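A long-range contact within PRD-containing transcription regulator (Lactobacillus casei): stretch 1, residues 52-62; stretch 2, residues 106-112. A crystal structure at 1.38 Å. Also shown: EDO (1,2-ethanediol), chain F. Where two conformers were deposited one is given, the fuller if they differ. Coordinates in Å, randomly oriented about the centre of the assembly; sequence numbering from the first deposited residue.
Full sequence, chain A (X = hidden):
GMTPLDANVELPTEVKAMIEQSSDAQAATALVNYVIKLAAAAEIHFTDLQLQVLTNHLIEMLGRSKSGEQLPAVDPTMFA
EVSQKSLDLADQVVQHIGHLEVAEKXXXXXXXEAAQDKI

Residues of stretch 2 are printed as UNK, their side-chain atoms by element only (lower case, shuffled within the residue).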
# COMPACT_ATOMS: atom_id res chain seq x y z
N GLN A 52 2.55 7.94 6.20
CA GLN A 52 1.42 7.89 7.13
C GLN A 52 0.11 7.56 6.44
O GLN A 52 -0.66 6.69 6.88
CB GLN A 52 1.27 9.25 7.84
CG GLN A 52 2.24 9.52 8.94
CD GLN A 52 1.96 10.89 9.60
OE1 GLN A 52 0.84 11.15 10.00
NE2 GLN A 52 2.98 11.71 9.71
N VAL A 53 -0.18 8.28 5.37
CA VAL A 53 -1.40 8.09 4.61
C VAL A 53 -1.43 6.70 3.98
O VAL A 53 -2.43 6.00 4.02
CB VAL A 53 -1.53 9.22 3.56
CG1 VAL A 53 -2.70 9.00 2.65
CG2 VAL A 53 -1.69 10.57 4.25
N LEU A 54 -0.31 6.27 3.47
CA LEU A 54 -0.17 4.90 2.92
C LEU A 54 -0.43 3.83 3.95
O LEU A 54 -1.17 2.86 3.76
CB LEU A 54 1.21 4.69 2.31
CG LEU A 54 1.52 3.29 1.85
CD1 LEU A 54 0.69 2.94 0.60
CD2 LEU A 54 3.04 3.11 1.58
N THR A 55 0.17 4.00 5.13
CA THR A 55 0.03 3.04 6.21
C THR A 55 -1.41 2.90 6.61
O THR A 55 -1.90 1.79 6.82
CB THR A 55 0.92 3.43 7.43
OG1 THR A 55 2.27 3.36 7.02
CG2 THR A 55 0.71 2.49 8.60
N ASN A 56 -2.13 4.01 6.75
CA ASN A 56 -3.53 3.94 7.13
C ASN A 56 -4.29 3.07 6.13
O ASN A 56 -5.10 2.22 6.51
CB ASN A 56 -4.14 5.37 7.22
CG ASN A 56 -5.60 5.37 7.62
OD1 ASN A 56 -5.91 5.20 8.78
ND2 ASN A 56 -6.51 5.50 6.62
N HIS A 57 -4.02 3.28 4.86
CA HIS A 57 -4.74 2.53 3.83
C HIS A 57 -4.32 1.06 3.82
O HIS A 57 -5.18 0.16 3.68
CB HIS A 57 -4.54 3.13 2.45
CG HIS A 57 -5.44 2.51 1.43
ND1 HIS A 57 -6.82 2.61 1.55
CD2 HIS A 57 -5.20 1.69 0.38
CE1 HIS A 57 -7.38 1.89 0.58
NE2 HIS A 57 -6.42 1.33 -0.15
N LEU A 58 -3.04 0.80 4.00
CA LEU A 58 -2.56 -0.59 4.05
C LEU A 58 -3.17 -1.35 5.23
O LEU A 58 -3.59 -2.51 5.11
CB LEU A 58 -1.05 -0.69 4.07
CG LEU A 58 -0.28 -0.29 2.83
CD1 LEU A 58 1.23 -0.17 3.16
CD2 LEU A 58 -0.59 -1.20 1.64
N ILE A 59 -3.26 -0.71 6.38
CA ILE A 59 -3.93 -1.32 7.52
C ILE A 59 -5.39 -1.63 7.25
O ILE A 59 -5.88 -2.73 7.61
CB ILE A 59 -3.76 -0.45 8.78
CG1 ILE A 59 -2.28 -0.51 9.21
CG2 ILE A 59 -4.67 -0.91 9.93
CD1 ILE A 59 -1.88 0.54 10.31
N GLU A 60 -6.08 -0.71 6.59
CA GLU A 60 -7.46 -0.95 6.20
C GLU A 60 -7.60 -2.16 5.25
O GLU A 60 -8.46 -3.01 5.44
CB GLU A 60 -8.05 0.31 5.56
CG GLU A 60 -9.44 0.12 5.00
CD GLU A 60 -9.95 1.35 4.22
OE1 GLU A 60 -9.98 2.42 4.88
OE2 GLU A 60 -10.28 1.26 2.99
N MSE A 61 -6.73 -2.22 4.26
CA MSE A 61 -6.72 -3.37 3.31
C MSE A 61 -6.42 -4.69 4.01
O MSE A 61 -7.06 -5.69 3.76
CB MSE A 61 -5.67 -3.15 2.22
CG MSE A 61 -5.95 -2.00 1.27
SE MSE A 61 -4.53 -1.67 0.01
CE MSE A 61 -4.58 -3.39 -0.80
N LEU A 62 -5.40 -4.71 4.88
CA LEU A 62 -5.10 -5.89 5.66
C LEU A 62 -6.29 -6.30 6.50
O LEU A 62 -6.68 -7.46 6.57
CB LEU A 62 -3.83 -5.63 6.49
CG LEU A 62 -3.33 -6.78 7.37
CD1 LEU A 62 -2.96 -7.96 6.50
CD2 LEU A 62 -2.14 -6.25 8.24
N UNK A 106 -6.96 -0.13 -7.47
CA UNK A 106 -7.16 1.25 -7.98
C UNK A 106 -6.88 2.32 -6.97
O UNK A 106 -6.03 3.21 -7.17
c UNK A 106 -8.77 0.43 -9.79
c UNK A 106 -7.97 0.54 -10.91
c UNK A 106 -9.75 -0.57 -9.77
o UNK A 106 -9.25 -2.20 -12.95
c UNK A 106 -9.11 -1.32 -11.90
c UNK A 106 -8.55 1.36 -8.62
c UNK A 106 -8.15 -0.32 -11.96
c UNK A 106 -9.92 -1.43 -10.81
N UNK A 107 -7.52 2.26 -5.83
CA UNK A 107 -7.29 3.28 -4.79
C UNK A 107 -5.82 3.21 -4.34
O UNK A 107 -5.18 4.24 -4.15
c UNK A 107 -7.82 3.96 -2.41
c UNK A 107 -8.26 3.16 -3.64
c UNK A 107 -9.63 3.61 -4.11
N UNK A 108 -5.27 2.00 -4.17
CA UNK A 108 -3.86 1.89 -3.76
C UNK A 108 -2.92 2.50 -4.78
O UNK A 108 -1.94 3.16 -4.41
c UNK A 108 -1.74 -1.30 -2.95
c UNK A 108 -3.50 0.44 -3.48
c UNK A 108 -1.60 0.96 -1.86
c UNK A 108 -2.02 0.20 -3.11
N UNK A 109 -3.22 2.40 -6.07
CA UNK A 109 -2.35 2.97 -7.09
C UNK A 109 -2.12 4.47 -6.94
O UNK A 109 -1.04 4.96 -7.31
o UNK A 109 -3.95 3.40 -8.89
c UNK A 109 -2.86 2.61 -8.49
N UNK A 110 -3.10 5.17 -6.41
CA UNK A 110 -2.94 6.62 -6.26
C UNK A 110 -1.83 6.97 -5.27
O UNK A 110 -1.17 7.99 -5.44
c UNK A 110 -4.19 8.77 -5.60
c UNK A 110 -4.28 7.24 -5.83
c UNK A 110 -5.07 7.23 -8.27
c UNK A 110 -5.38 6.93 -6.83
N UNK A 111 -1.59 6.15 -4.27
CA UNK A 111 -0.51 6.38 -3.34
C UNK A 111 0.82 6.32 -4.08
O UNK A 111 1.68 7.13 -3.86
n UNK A 111 -3.77 5.50 -0.42
c UNK A 111 -2.93 6.06 0.43
n UNK A 111 -1.71 6.07 -0.09
c UNK A 111 -0.58 5.38 -2.22
c UNK A 111 -1.77 5.53 -1.35
c UNK A 111 -3.05 5.13 -1.54
N UNK A 112 1.02 5.32 -4.92
CA UNK A 112 2.24 5.20 -5.71
C UNK A 112 2.32 6.36 -6.70
O UNK A 112 3.42 6.88 -6.94
c UNK A 112 1.46 1.77 -5.42
c UNK A 112 2.47 2.68 -5.63
c UNK A 112 1.64 0.65 -4.62
c UNK A 112 3.89 1.26 -4.29
c UNK A 112 2.28 3.87 -6.48
c UNK A 112 2.80 0.40 -4.02
c UNK A 112 3.70 2.39 -5.09
C1 EDO F . -4.65 -5.67 11.36
O1 EDO F . -5.39 -6.79 11.87
C2 EDO F . -5.33 -4.99 10.17
O2 EDO F . -6.48 -4.22 10.53

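Position 106 carries one carbon, then a ring of six carbons bearing one oxygen, a phenol. The side chain is out of reach of stretch 1. This is Tyr-106, outside the contact.

Position 107 has three carbons, with the first carrying the other two: a short, beta-branched side chain whose CA-to-CB bond points toward stretch 1. One methyl reaches the imidazole of His-57. The residue is Val-107, and its CG1 lies 3.7 Å from His-57 CE1, a van der Waals contact.

At position 108 there are four carbons, forked at the second, which rules out a beta-branched residue. The fork is buried among Leu-54, His-57, Leu-58 and Met-61, a classic knob in a four-residue hole. The residue is Leu-108, with chi1 t and chi2 p. Its CD1 is 3.9 Å from Leu-54 CD1 and 4.2 Å from Leu-58 CD2, while its CD2 meets the selenium SE of Met-61, a selenomethionine, at 4.1 Å. Both arms of the fork are therefore used.

Position 109 shows one carbon and one oxygen, far from stretch 1. It is Ser-109, whose OG turns back to donate a hydrogen bond to the O of Tyr-106 at 2.7 Å, spending its polarity within its own helix.

Position 110 has four carbons, forked at the first, with one arm two carbons long, and again no partner on stretch 1. It is Ile-110.

Position 111 bears one carbon and a five-membered ring of three carbons and two nitrogens. The CA-to-CB bond points toward stretch 1, and the ring touches Val-53, Leu-54 and His-57. The ring identifies His-111. Its ND1 lies 3.6 Å from Leu-54 CA, and its CE1 lies 3.6 Å from Val-53 O and 3.7 Å from Val-53 CG1. The imidazoles of His-57 and His-111 are nearly parallel, at 18°, but slid apart, with centroids 5.3 Å distant and little overlap.

Position 112 ends the stretch with one carbon and a ring of six carbons, without oxygen: Phe-112, buried, yet making no contact with stretch 1.

The rule is one of spacing. Two helices run nearly antiparallel, at 161°, with axes 10.5 Å apart at closest approach. Positions 107, 108 and 111 supply the touching residues: 107 and 111 are about one turn apart, with 108 beside 107, so all three lie on the side facing the partner. Leu-108 fills the hole, while His-111 packs close to the opposing backbone at Leu-54. The 338 Å² buried between the stretches comes with packing contacts and no crossing hydrogen bond.

Stretch 2 106-112: YVLSIHF
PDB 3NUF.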